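Local atomic coordinates of 2-hydroxyisobutyryl-CoA synthetase (Aquincola tertiaricarbonis, PDB entry 6HDY), a protein that belongs to the ANL clan of AMP-binding enzymes and pairs a large AMP-binding region with a smaller C-terminal domain. Residues A[73-78]-A[91-96]; A[238-243]-A[264-269]; A[302-307]-A[325-330]; A[403-408]-A[475-480]; A[416-421]-A[456-461]. One frame throughout, in Å; residues are numbered along the deposited sequence.

Interaction 1 (A[73-78]-A[91-96])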
# COMPACT_ATOMS: atom_id res chain seq x y z
N GLU A 73 -35.31 13.56 11.11
CA GLU A 73 -36.74 13.90 11.01
C GLU A 73 -37.61 12.72 11.50
O GLU A 73 -38.58 12.94 12.22
CB GLU A 73 -37.12 14.29 9.57
CG GLU A 73 -36.75 15.72 9.17
CD GLU A 73 -36.92 16.05 7.70
OE1 GLU A 73 -36.71 17.23 7.33
OE2 GLU A 73 -37.25 15.14 6.91
N GLU A 74 -37.21 11.48 11.14
CA GLU A 74 -37.85 10.22 11.52
C GLU A 74 -37.82 10.00 13.05
O GLU A 74 -38.82 9.53 13.61
CB GLU A 74 -37.19 9.05 10.75
CG GLU A 74 -37.78 7.66 10.99
CD GLU A 74 -39.28 7.51 10.79
OE1 GLU A 74 -39.72 7.44 9.63
OE2 GLU A 74 -40.00 7.45 11.81
N ALA A 75 -36.70 10.39 13.72
CA ALA A 75 -36.55 10.28 15.18
C ALA A 75 -37.03 11.51 15.96
O ALA A 75 -36.91 11.55 17.19
CB ALA A 75 -35.11 9.96 15.54
N GLY A 76 -37.59 12.49 15.24
CA GLY A 76 -38.12 13.73 15.80
C GLY A 76 -37.05 14.67 16.32
O GLY A 76 -37.23 15.30 17.36
N PHE A 77 -35.94 14.79 15.58
CA PHE A 77 -34.82 15.65 15.96
C PHE A 77 -34.48 16.72 14.91
O PHE A 77 -34.41 16.45 13.71
CB PHE A 77 -33.58 14.81 16.33
CG PHE A 77 -32.36 15.64 16.65
CD1 PHE A 77 -32.28 16.36 17.84
CD2 PHE A 77 -31.32 15.76 15.73
CE1 PHE A 77 -31.17 17.16 18.12
CE2 PHE A 77 -30.21 16.57 16.01
CZ PHE A 77 -30.15 17.27 17.20
N GLN A 78 -34.20 17.93 15.42
CA GLN A 78 -33.80 19.14 14.71
C GLN A 78 -32.53 19.66 15.43
O GLN A 78 -32.53 19.68 16.67
CB GLN A 78 -34.95 20.15 14.85
CG GLN A 78 -34.74 21.44 14.10
CD GLN A 78 -36.05 22.11 13.89
OE1 GLN A 78 -36.93 21.59 13.20
NE2 GLN A 78 -36.19 23.29 14.46
N ARG A 91 -31.86 12.39 22.21
CA ARG A 91 -32.62 12.81 21.02
C ARG A 91 -32.05 12.34 19.69
O ARG A 91 -32.82 12.04 18.78
CB ARG A 91 -32.81 14.34 20.99
CG ARG A 91 -33.45 14.93 22.23
CD ARG A 91 -33.44 16.44 22.17
NE ARG A 91 -34.10 17.04 23.33
CZ ARG A 91 -35.40 17.27 23.43
NH1 ARG A 91 -35.91 17.81 24.53
NH2 ARG A 91 -36.22 16.97 22.42
N VAL A 92 -30.71 12.31 19.57
CA VAL A 92 -30.03 11.94 18.33
C VAL A 92 -29.98 10.42 18.16
O VAL A 92 -29.35 9.72 18.96
CB VAL A 92 -28.64 12.62 18.18
CG1 VAL A 92 -28.02 12.33 16.81
CG2 VAL A 92 -28.71 14.12 18.42
N PRO A 93 -30.65 9.87 17.11
CA PRO A 93 -30.59 8.42 16.88
C PRO A 93 -29.20 7.97 16.44
O PRO A 93 -28.52 8.70 15.71
CB PRO A 93 -31.62 8.20 15.76
CG PRO A 93 -31.61 9.48 15.00
CD PRO A 93 -31.42 10.56 16.03
N VAL A 94 -28.76 6.79 16.91
CA VAL A 94 -27.46 6.26 16.50
C VAL A 94 -27.49 5.79 15.04
O VAL A 94 -28.52 5.31 14.55
CB VAL A 94 -26.91 5.14 17.42
CG1 VAL A 94 -26.60 5.66 18.81
CG2 VAL A 94 -27.84 3.92 17.48
N VAL A 95 -26.35 5.91 14.37
CA VAL A 95 -26.18 5.42 13.01
C VAL A 95 -25.64 3.99 13.14
O VAL A 95 -24.76 3.75 13.95
CB VAL A 95 -25.20 6.29 12.20
CG1 VAL A 95 -24.93 5.68 10.82
CG2 VAL A 95 -25.72 7.73 12.09
N LYS A 96 -26.20 3.06 12.37
CA LYS A 96 -25.75 1.67 12.30
C LYS A 96 -24.99 1.49 10.97
O LYS A 96 -25.26 2.20 10.00
CB LYS A 96 -26.94 0.71 12.37
CG LYS A 96 -27.59 0.61 13.76
CD LYS A 96 -28.88 -0.19 13.71
CE LYS A 96 -29.47 -0.47 15.07
NZ LYS A 96 -30.81 -1.11 14.98
O HOH W 1 -35.72 15.72 19.75
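Phe-77 reaches from the segment 73-78 to the end of helix 85-91 and the residue after it. Its CB lies 3.8 Å from Arg-91 O. From CB the ring is carried with CG anti to the backbone N (chi1 176°), and at its near rim CD1 rests 3.8 Å from Arg-91 CB. Farther out the ring is covered on one face by a single methyl: Val-92 CG2 stands 3.6 Å above the plane, offset toward the rim, and comes to 3.7 Å from Phe-77 CZ, a CH-pi contact. Trp-72 meets the same ring edge-to-face. A smaller apolar touch lies beside it, where Ala-75 CB sits 3.6 Å from Pro-93 CG and nearly as close to the neighbouring ring carbons. On the polar side one water spans the segments, donating to Gly-76 O at 2.9 Å and accepting from Arg-91 NH2 at 3.0 Å, while Arg-91 NE is held in a salt bridge with Asp-87. The chain turns out of helix 66-74 at Gly-76, whose positive phi and bonds back into the last turn make a Schellman motif, with the apolar residue just after it packed against the exit of the next helix.

Interaction 2 (A[238-243]-A[264-269])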
# COMPACT_ATOMS: atom_id res chain seq x y z
N ASN A 238 17.29 -11.63 15.82
CA ASN A 238 16.71 -11.41 17.14
C ASN A 238 15.91 -10.12 17.08
O ASN A 238 16.49 -9.07 16.78
CB ASN A 238 17.80 -11.39 18.22
CG ASN A 238 17.29 -11.50 19.64
OD1 ASN A 238 16.34 -10.82 20.05
ND2 ASN A 238 17.96 -12.32 20.44
N PRO A 239 14.57 -10.17 17.35
CA PRO A 239 13.73 -8.96 17.19
C PRO A 239 13.95 -7.83 18.21
O PRO A 239 13.41 -6.74 18.03
CB PRO A 239 12.30 -9.50 17.21
CG PRO A 239 12.38 -10.82 17.91
CD PRO A 239 13.76 -11.36 17.68
N ARG A 240 14.76 -8.07 19.25
CA ARG A 240 15.13 -7.06 20.24
C ARG A 240 16.20 -6.12 19.64
O ARG A 240 16.46 -5.03 20.17
CB ARG A 240 15.67 -7.73 21.51
CG ARG A 240 14.57 -8.25 22.42
CD ARG A 240 15.09 -8.75 23.76
NE ARG A 240 14.05 -8.62 24.79
CZ ARG A 240 14.04 -7.71 25.75
NH1 ARG A 240 15.04 -6.84 25.87
NH2 ARG A 240 13.03 -7.66 26.62
N ASN A 241 16.82 -6.57 18.51
CA ASN A 241 17.87 -5.85 17.83
C ASN A 241 17.34 -5.03 16.65
O ASN A 241 18.09 -4.73 15.72
CB ASN A 241 19.00 -6.82 17.38
CG ASN A 241 20.40 -6.22 17.33
OD1 ASN A 241 20.61 -5.01 17.13
ND2 ASN A 241 21.41 -7.08 17.49
N PHE A 242 16.06 -4.62 16.71
CA PHE A 242 15.41 -3.83 15.67
C PHE A 242 15.39 -2.33 16.01
O PHE A 242 14.88 -1.53 15.24
CB PHE A 242 14.00 -4.38 15.39
CG PHE A 242 13.93 -5.74 14.71
CD1 PHE A 242 15.08 -6.32 14.15
CD2 PHE A 242 12.72 -6.40 14.56
CE1 PHE A 242 15.00 -7.55 13.48
CE2 PHE A 242 12.64 -7.61 13.86
CZ PHE A 242 13.79 -8.18 13.33
N GLY A 243 15.96 -1.99 17.17
CA GLY A 243 16.06 -0.62 17.69
C GLY A 243 14.75 0.05 18.03
O GLY A 243 14.71 1.27 18.17
N ILE A 264 4.56 -9.27 23.45
CA ILE A 264 5.07 -8.38 22.40
C ILE A 264 6.19 -7.48 22.94
O ILE A 264 7.27 -7.44 22.35
CB ILE A 264 3.95 -7.60 21.65
CG1 ILE A 264 2.86 -8.56 21.11
CG2 ILE A 264 4.55 -6.76 20.50
CD1 ILE A 264 1.56 -7.91 20.68
N GLU A 265 5.96 -6.79 24.07
CA GLU A 265 6.98 -5.93 24.70
C GLU A 265 8.27 -6.72 25.02
O GLU A 265 9.37 -6.19 24.83
CB GLU A 265 6.45 -5.28 25.99
CG GLU A 265 5.39 -4.22 25.73
CD GLU A 265 5.06 -3.27 26.86
OE1 GLU A 265 5.42 -3.55 28.02
OE2 GLU A 265 4.44 -2.22 26.57
N GLU A 266 8.15 -7.98 25.46
CA GLU A 266 9.32 -8.81 25.78
C GLU A 266 10.09 -9.21 24.51
O GLU A 266 11.32 -9.12 24.49
CB GLU A 266 8.93 -10.05 26.63
CG GLU A 266 9.88 -11.24 26.56
CD GLU A 266 11.28 -11.06 27.12
OE1 GLU A 266 11.41 -10.74 28.32
OE2 GLU A 266 12.25 -11.30 26.36
N ALA A 267 9.36 -9.66 23.47
CA ALA A 267 9.94 -10.11 22.20
C ALA A 267 10.73 -9.01 21.49
O ALA A 267 11.74 -9.31 20.86
CB ALA A 267 8.83 -10.63 21.28
N TYR A 268 10.28 -7.75 21.60
CA TYR A 268 10.91 -6.60 20.94
C TYR A 268 11.73 -5.69 21.86
O TYR A 268 12.51 -4.88 21.35
CB TYR A 268 9.85 -5.77 20.20
CG TYR A 268 9.25 -6.48 19.01
CD1 TYR A 268 9.89 -6.46 17.77
CD2 TYR A 268 8.03 -7.15 19.10
CE1 TYR A 268 9.33 -7.09 16.66
CE2 TYR A 268 7.46 -7.77 17.99
CZ TYR A 268 8.12 -7.75 16.77
OH TYR A 268 7.56 -8.38 15.69
N GLY A 269 11.55 -5.82 23.17
CA GLY A 269 12.22 -4.97 24.17
C GLY A 269 11.80 -3.52 24.00
O GLY A 269 12.64 -2.62 24.07
O HOH W 2 13.27 -4.19 18.78
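Glu-266 O, a backbone carbonyl in the last turns of helix 258-268, is gripped twice by the guanidinium of Arg-240. The NE bond is the shorter, 2.8 Å from Arg-240 NE to Glu-266 O; the donor stands almost straight out beyond the carbonyl oxygen, although the oxygen is tilted 25° out of the guanidinium plane. A second, weak bond runs from Arg-240 NH2 to the same Glu-266 O at 3.1 Å. The Glu-266 carboxylate adds a salt bridge, its OE2 3.6 Å from Arg-240 NE, with the two planar groups 39° apart. Gly-269 CA covers one guanidinium face, 3.6 Å above its centre. Closer to the backbone, Arg-240 CA points its hydrogen almost straight at Tyr-268 O, 3.6 Å away, and one water lies within hydrogen-bonding distance of both Pro-239 O and Tyr-268 O. On the buried side Tyr-268 CE1 lies 3.9 Å from Pro-239 CB and touches Phe-242 CD2 at the edge of its own ring, while Tyr-268 OH bonds to Ala-225 O of helix 222-234. Asn-238 OD1 accepts from Arg-240 N, an Asx turn. The arrangement is a helix C-terminus with one late carbonyl held by an arginine side chain, beside the parallel sheet of the AMP-binding region.

Interaction 3 (A[302-307]-A[325-330])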
# COMPACT_ATOMS: atom_id res chain seq x y z
N ASP A 302 -11.85 16.09 21.89
CA ASP A 302 -11.90 17.26 21.00
C ASP A 302 -11.56 16.92 19.54
O ASP A 302 -11.60 17.82 18.67
CB ASP A 302 -11.02 18.40 21.53
CG ASP A 302 -9.62 17.96 21.84
OD1 ASP A 302 -9.42 17.31 22.90
OD2 ASP A 302 -8.72 18.21 21.01
N ILE A 303 -11.21 15.65 19.26
CA ILE A 303 -10.95 15.16 17.90
C ILE A 303 -12.24 14.45 17.41
O ILE A 303 -12.79 14.82 16.38
CB ILE A 303 -9.67 14.26 17.80
CG1 ILE A 303 -8.38 15.10 18.10
CG2 ILE A 303 -9.59 13.59 16.39
CD1 ILE A 303 -7.05 14.34 18.22
N ILE A 304 -12.74 13.47 18.19
CA ILE A 304 -13.98 12.72 18.00
C ILE A 304 -14.59 12.56 19.39
O ILE A 304 -13.89 12.17 20.33
CB ILE A 304 -13.75 11.33 17.29
CG1 ILE A 304 -13.50 11.52 15.78
CG2 ILE A 304 -14.90 10.29 17.56
CD1 ILE A 304 -12.90 10.31 15.09
N TYR A 305 -15.89 12.84 19.52
CA TYR A 305 -16.62 12.71 20.77
C TYR A 305 -17.06 11.25 21.00
O TYR A 305 -17.95 10.75 20.30
CB TYR A 305 -17.80 13.71 20.80
CG TYR A 305 -18.64 13.65 22.05
CD1 TYR A 305 -18.06 13.77 23.32
CD2 TYR A 305 -20.02 13.50 21.98
CE1 TYR A 305 -18.83 13.71 24.48
CE2 TYR A 305 -20.81 13.46 23.13
CZ TYR A 305 -20.21 13.57 24.38
OH TYR A 305 -20.99 13.54 25.50
N THR A 306 -16.40 10.57 21.95
CA THR A 306 -16.71 9.18 22.30
C THR A 306 -17.73 9.16 23.47
O THR A 306 -17.55 9.86 24.48
CB THR A 306 -15.42 8.39 22.65
OG1 THR A 306 -14.52 8.37 21.55
CG2 THR A 306 -15.72 6.93 23.08
N GLU A 307 -18.76 8.32 23.32
CA GLU A 307 -19.78 8.07 24.33
C GLU A 307 -19.83 6.57 24.60
O GLU A 307 -20.00 5.79 23.66
CB GLU A 307 -21.15 8.50 23.83
CG GLU A 307 -21.30 9.96 23.45
CD GLU A 307 -22.61 10.21 22.75
OE1 GLU A 307 -22.69 9.97 21.52
OE2 GLU A 307 -23.60 10.54 23.44
N PRO A 325 -19.07 1.79 22.67
CA PRO A 325 -18.64 3.09 22.12
C PRO A 325 -19.52 3.57 20.95
O PRO A 325 -19.83 2.82 20.00
CB PRO A 325 -17.20 2.83 21.67
CG PRO A 325 -16.76 1.58 22.41
CD PRO A 325 -18.02 0.76 22.47
N VAL A 326 -19.98 4.82 21.06
CA VAL A 326 -20.79 5.55 20.07
C VAL A 326 -19.92 6.77 19.77
O VAL A 326 -19.45 7.43 20.71
CB VAL A 326 -22.22 5.90 20.59
CG1 VAL A 326 -22.92 6.93 19.70
CG2 VAL A 326 -23.07 4.64 20.75
N TYR A 327 -19.64 7.01 18.46
CA TYR A 327 -18.70 8.06 18.06
C TYR A 327 -19.26 9.14 17.17
O TYR A 327 -20.09 8.85 16.30
CB TYR A 327 -17.49 7.45 17.35
CG TYR A 327 -16.74 6.35 18.07
CD1 TYR A 327 -15.81 6.64 19.06
CD2 TYR A 327 -16.88 5.02 17.68
CE1 TYR A 327 -15.04 5.64 19.66
CE2 TYR A 327 -16.10 4.01 18.25
CZ TYR A 327 -15.19 4.32 19.25
OH TYR A 327 -14.45 3.33 19.84
N THR A 328 -18.74 10.37 17.33
CA THR A 328 -19.09 11.53 16.51
C THR A 328 -17.84 12.32 16.10
O THR A 328 -17.05 12.71 16.97
CB THR A 328 -20.15 12.43 17.20
OG1 THR A 328 -21.32 11.66 17.50
CG2 THR A 328 -20.53 13.64 16.35
N HIS A 329 -17.68 12.55 14.78
CA HIS A 329 -16.63 13.38 14.19
C HIS A 329 -16.84 14.84 14.57
O HIS A 329 -17.94 15.39 14.38
CB HIS A 329 -16.64 13.30 12.63
CG HIS A 329 -16.00 12.06 12.08
ND1 HIS A 329 -16.70 11.18 11.27
CD2 HIS A 329 -14.74 11.60 12.23
CE1 HIS A 329 -15.85 10.22 10.96
NE2 HIS A 329 -14.66 10.42 11.53
N LEU A 330 -15.76 15.51 15.03
CA LEU A 330 -15.86 16.96 15.31
C LEU A 330 -15.09 17.81 14.27
O LEU A 330 -15.23 19.03 14.23
CB LEU A 330 -15.40 17.29 16.74
CG LEU A 330 -16.09 16.56 17.90
CD1 LEU A 330 -15.51 16.99 19.22
CD2 LEU A 330 -17.58 16.80 17.88
O HOH W 3 -20.68 10.31 19.80
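Tyr-305 and Thr-328 form a hydrogen-bonded pair of the antiparallel strands 304-310 and 322-329. The backbone ladder comes first: Tyr-305 N gives to Thr-328 O at 2.8 Å, Thr-328 N returns to Tyr-305 O at 3.1 Å, and Glu-307 and Val-326 exchange two bonds. Beyond the strand end, Leu-330 N reaches Ile-303 O only weakly. The apolar pair on one face is Ile-304 CG2 with Tyr-327 CB, 3.8 Å apart. Ile-304 CD1 also packs 3.6 Å from His-329 CD2, on a ring whose nitrogens bond to Met-337 N and Ser-282 O. A polar atom makes an edge contact here: Thr-306 OG1 lies in the plane of the Tyr-327 ring, 3.3 Å from CD1. Polar chemistry gathers on the other face, where a water lies 2.7 Å from both Glu-307 OE1 and Thr-328 OG1 and 2.8 Å from Tyr-305 O. Arg-339 joins there, in a salt bridge to Glu-307 OE2 and through its backbone N to Thr-328 OG1. A buried carboxylate thus has both water and a cation for partners, which would favour its charged form.

Interaction 4 (A[403-408]-A[475-480])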
# COMPACT_ATOMS: atom_id res chain seq x y z
N VAL A 403 -13.75 -23.47 18.59
CA VAL A 403 -14.73 -24.15 17.72
C VAL A 403 -16.10 -24.11 18.41
O VAL A 403 -16.27 -24.65 19.50
CB VAL A 403 -14.29 -25.56 17.23
CG1 VAL A 403 -15.37 -26.21 16.37
CG2 VAL A 403 -12.98 -25.50 16.44
N ILE A 404 -17.05 -23.38 17.79
CA ILE A 404 -18.39 -23.17 18.35
C ILE A 404 -19.51 -23.48 17.37
O ILE A 404 -19.28 -23.75 16.19
CB ILE A 404 -18.57 -21.71 18.93
CG1 ILE A 404 -18.74 -20.65 17.80
CG2 ILE A 404 -17.47 -21.32 19.94
CD1 ILE A 404 -19.36 -19.28 18.23
N THR A 405 -20.74 -23.42 17.89
CA THR A 405 -21.97 -23.48 17.13
C THR A 405 -22.95 -22.45 17.68
O THR A 405 -23.16 -22.39 18.89
CB THR A 405 -22.54 -24.91 16.99
OG1 THR A 405 -23.59 -24.85 16.04
CG2 THR A 405 -23.06 -25.51 18.32
N ARG A 406 -23.50 -21.60 16.81
CA ARG A 406 -24.50 -20.64 17.30
C ARG A 406 -25.91 -21.13 16.99
O ARG A 406 -26.88 -20.48 17.38
CB ARG A 406 -24.23 -19.20 16.84
CG ARG A 406 -23.12 -18.54 17.68
CD ARG A 406 -23.21 -17.02 17.70
NE ARG A 406 -21.99 -16.40 18.22
CZ ARG A 406 -20.93 -16.12 17.47
NH1 ARG A 406 -20.92 -16.42 16.18
NH2 ARG A 406 -19.86 -15.55 18.01
N GLU A 407 -26.01 -22.32 16.36
CA GLU A 407 -27.26 -22.98 15.97
C GLU A 407 -27.92 -23.76 17.11
O GLU A 407 -29.16 -23.87 17.15
CB GLU A 407 -27.00 -23.91 14.77
CG GLU A 407 -26.82 -23.18 13.45
CD GLU A 407 -26.19 -24.01 12.34
OE1 GLU A 407 -26.88 -24.90 11.79
OE2 GLU A 407 -25.01 -23.74 12.00
N SER A 408 -27.11 -24.34 18.01
CA SER A 408 -27.58 -25.09 19.17
C SER A 408 -26.83 -24.63 20.43
O SER A 408 -25.76 -24.02 20.30
CB SER A 408 -27.42 -26.60 18.95
OG SER A 408 -26.14 -26.94 18.44
N GLU A 475 -21.09 -28.40 11.79
CA GLU A 475 -20.51 -29.69 11.39
C GLU A 475 -19.10 -29.87 11.97
O GLU A 475 -18.77 -30.97 12.41
CB GLU A 475 -20.50 -29.83 9.87
CG GLU A 475 -21.88 -30.05 9.26
CD GLU A 475 -21.88 -30.23 7.76
OE1 GLU A 475 -21.32 -29.37 7.05
OE2 GLU A 475 -22.48 -31.23 7.29
N VAL A 476 -18.29 -28.78 11.99
CA VAL A 476 -16.93 -28.78 12.52
C VAL A 476 -16.98 -29.02 14.05
O VAL A 476 -16.19 -29.81 14.58
CB VAL A 476 -16.14 -27.49 12.12
CG1 VAL A 476 -14.77 -27.44 12.79
CG2 VAL A 476 -15.97 -27.41 10.60
N PHE A 477 -17.93 -28.34 14.73
CA PHE A 477 -18.17 -28.44 16.18
C PHE A 477 -18.54 -29.88 16.57
O PHE A 477 -17.94 -30.43 17.51
CB PHE A 477 -19.28 -27.46 16.63
CG PHE A 477 -19.61 -27.53 18.11
CD1 PHE A 477 -18.90 -26.78 19.04
CD2 PHE A 477 -20.64 -28.34 18.57
CE1 PHE A 477 -19.20 -26.85 20.40
CE2 PHE A 477 -20.93 -28.42 19.94
CZ PHE A 477 -20.20 -27.68 20.84
N ARG A 478 -19.53 -30.47 15.86
CA ARG A 478 -19.99 -31.82 16.13
C ARG A 478 -18.90 -32.84 15.86
O ARG A 478 -18.66 -33.69 16.72
CB ARG A 478 -21.30 -32.13 15.40
CG ARG A 478 -22.43 -31.25 15.91
CD ARG A 478 -23.73 -31.99 16.03
NE ARG A 478 -24.72 -31.21 16.78
CZ ARG A 478 -25.92 -30.88 16.33
NH1 ARG A 478 -26.31 -31.26 15.11
NH2 ARG A 478 -26.75 -30.18 17.08
N ALA A 479 -18.15 -32.69 14.74
CA ALA A 479 -17.03 -33.57 14.38
C ALA A 479 -15.94 -33.55 15.45
O ALA A 479 -15.44 -34.61 15.81
CB ALA A 479 -16.44 -33.17 13.04
N LEU A 480 -15.61 -32.35 15.97
CA LEU A 480 -14.59 -32.18 17.01
C LEU A 480 -15.03 -32.77 18.35
O LEU A 480 -14.26 -33.53 18.94
CB LEU A 480 -14.14 -30.71 17.13
CG LEU A 480 -13.00 -30.40 18.13
CD1 LEU A 480 -11.74 -31.27 17.88
CD2 LEU A 480 -12.64 -28.95 18.10
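Phe-477 of helix 474-486 fills the tight part of this contact, lying against the chain that leaves strand 399-403. CG is anti to the backbone N (chi1 179°), and the ring lies against residues 403-405. Thr-405 CG2 covers one face, 3.7 Å above the plane and shifted toward the rim, in a CH-pi contact; it comes nearest to Phe-477 CD2, and the two side chains cross at about a right angle. At the ring's edge Val-403 O approaches Phe-477 CD1 to 3.4 Å. Val-403 divides its branches among helix residues: CG1 touches Phe-477 CA at 3.6 Å and Val-476 CG1 at 3.8 Å, whereas CG2 meets Leu-480 CD2, also at 3.8 Å. Met-410 and Leu-414 touch Phe-477 as well and extend the apolar layer under the helix.

The other side is looser and more exposed. Ser-408 OG lies 3.6 Å from Arg-478 NH2, a proximity rather than a bond, and the guanidinium is approached obliquely. Arg-474 lies close to Arg-478 with like charge. Across the two segments the attachment is therefore made by methyls, an aromatic face and van der Waals contact with backbone, so its strength should depend on shape and the exclusion of water, with the charged groups contributing little to the joint between helix and sheet.

Interaction 5 (A[416-421]-A[456-461])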
# COMPACT_ATOMS: atom_id res chain seq x y z
N ARG A 416 -8.67 -25.83 20.11
CA ARG A 416 -7.59 -26.47 19.37
C ARG A 416 -6.41 -25.59 19.74
O ARG A 416 -6.38 -24.42 19.36
CB ARG A 416 -7.82 -26.48 17.84
CG ARG A 416 -9.06 -27.27 17.37
CD ARG A 416 -8.99 -27.57 15.88
NE ARG A 416 -8.30 -28.84 15.65
CZ ARG A 416 -7.72 -29.21 14.51
NH1 ARG A 416 -7.72 -28.41 13.45
NH2 ARG A 416 -7.11 -30.40 14.43
N VAL A 417 -5.49 -26.11 20.58
CA VAL A 417 -4.38 -25.31 21.10
C VAL A 417 -3.00 -25.86 20.67
O VAL A 417 -2.74 -27.06 20.75
CB VAL A 417 -4.48 -25.15 22.65
CG1 VAL A 417 -3.32 -24.35 23.22
CG2 VAL A 417 -5.82 -24.52 23.06
N GLU A 418 -2.13 -24.95 20.23
CA GLU A 418 -0.77 -25.29 19.89
C GLU A 418 0.10 -25.29 21.16
O GLU A 418 0.09 -24.30 21.89
CB GLU A 418 -0.17 -24.26 18.91
CG GLU A 418 -0.06 -24.73 17.47
CD GLU A 418 0.59 -23.75 16.53
OE1 GLU A 418 1.62 -23.15 16.92
OE2 GLU A 418 0.13 -23.63 15.37
N PRO A 419 0.89 -26.36 21.42
CA PRO A 419 1.91 -26.28 22.49
C PRO A 419 3.19 -25.65 21.89
O PRO A 419 3.31 -25.56 20.66
CB PRO A 419 2.18 -27.75 22.80
CG PRO A 419 2.01 -28.43 21.45
CD PRO A 419 1.01 -27.62 20.65
N SER A 420 4.15 -25.26 22.73
CA SER A 420 5.43 -24.73 22.22
C SER A 420 6.30 -25.90 21.69
O SER A 420 6.07 -27.06 22.07
CB SER A 420 6.18 -23.97 23.30
OG SER A 420 6.52 -24.81 24.39
N GLU A 421 7.26 -25.58 20.80
CA GLU A 421 8.19 -26.57 20.25
C GLU A 421 8.99 -27.31 21.37
O GLU A 421 9.22 -28.52 21.25
CB GLU A 421 9.14 -25.95 19.23
CG GLU A 421 8.47 -25.67 17.89
CD GLU A 421 9.22 -24.68 17.03
OE1 GLU A 421 8.81 -23.50 16.97
OE2 GLU A 421 10.24 -25.08 16.42
N ALA A 456 -0.17 -29.77 16.12
CA ALA A 456 1.27 -29.71 15.92
C ALA A 456 1.78 -28.27 16.03
O ALA A 456 1.11 -27.35 15.58
CB ALA A 456 1.62 -30.27 14.54
N PRO A 457 2.97 -28.02 16.64
CA PRO A 457 3.49 -26.64 16.67
C PRO A 457 3.57 -26.01 15.27
O PRO A 457 3.89 -26.69 14.29
CB PRO A 457 4.89 -26.83 17.29
CG PRO A 457 4.77 -28.08 18.09
CD PRO A 457 3.92 -28.97 17.27
N ASN A 458 3.23 -24.71 15.16
CA ASN A 458 3.25 -23.91 13.92
C ASN A 458 2.33 -24.45 12.79
O ASN A 458 2.52 -24.09 11.62
CB ASN A 458 4.70 -23.69 13.41
CG ASN A 458 5.68 -23.33 14.52
OD1 ASN A 458 5.46 -22.39 15.29
ND2 ASN A 458 6.75 -24.10 14.65
N SER A 459 1.32 -25.27 13.14
CA SER A 459 0.37 -25.81 12.17
C SER A 459 -0.76 -24.80 11.86
O SER A 459 -1.24 -24.75 10.73
CB SER A 459 -0.22 -27.13 12.66
OG SER A 459 -0.92 -26.97 13.88
N ILE A 460 -1.20 -24.03 12.88
CA ILE A 460 -2.27 -23.04 12.73
C ILE A 460 -1.73 -21.82 11.94
O ILE A 460 -0.66 -21.30 12.26
CB ILE A 460 -2.94 -22.63 14.09
CG1 ILE A 460 -3.60 -23.84 14.80
CG2 ILE A 460 -3.96 -21.48 13.89
CD1 ILE A 460 -4.01 -23.60 16.34
N ALA A 461 -2.48 -21.40 10.90
CA ALA A 461 -2.11 -20.25 10.08
C ALA A 461 -2.02 -18.97 10.92
O ALA A 461 -2.92 -18.65 11.72
CB ALA A 461 -3.11 -20.06 8.95
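Glu-418 turns its carboxylate onto the backbone of the loop 456-461. OE2 accepts from Ile-460 N at 2.9 Å, a bond that meets the oxygen nearly along its C-O axis, and Ser-459 N stands 3.0 Å from the same Glu-418 OE2. The other oxygen, Glu-418 OE1, takes a weak bond of 2.9 Å from Asn-458 N. Arg-462, next along the loop, adds a salt bridge to OE2, so this carboxylate has both amides and a cation about it.

The loop is braced from within as well. Residues 456-459 make a type II beta turn, in which Ala-456 O accepts from Ser-459 N and, on a lone pair, from Ser-459 OG at 2.7 Å. Toward the outer end Asn-458 ND2 donates to Glu-421 OE1 at 3.2 Å; the N-H...O angle is almost straight (178°), yet the donor arrives from above the carboxylate plane, and the two flat groups stand 87° apart.

Packing completes the contact around these bonds. Pro-457 CB lies 3.8 Å from Glu-421 CG, and at the far end Ile-460 CD1 comes to 3.9 Å from Arg-416 O, with Glu-399 and Arg-401 of the next strand also touching the isoleucine. A carboxylate near the end of a strand thus takes up loop amides, and Arg-462 probably offsets the cost of burying its negative charge.

How the interactions relate
Along the chain, interactions 1, 2 and 3 follow one another within the AMP-binding region, while 4 and 5 belong to the C-terminal part. Interactions 1 and 3 are neighbours, their centres 16 Å apart, touching through Val-94 CG1 and Val-326 CG1, and Arg-339 bonds to both. Interaction 2 lies beside the parallel sheet, with its centre 34 Å from that of interaction 3, on the other side of the chain's centre. Interaction 4 starts from the end of strand 399-403 and interaction 5 from the adjacent strand 413-419 of the same mixed sheet; 416-421 and 456-461 both fall between the segments of interaction 4, and Leu-480 packs on Arg-416. The contacts thus form two touching pairs, with interaction 2 apart.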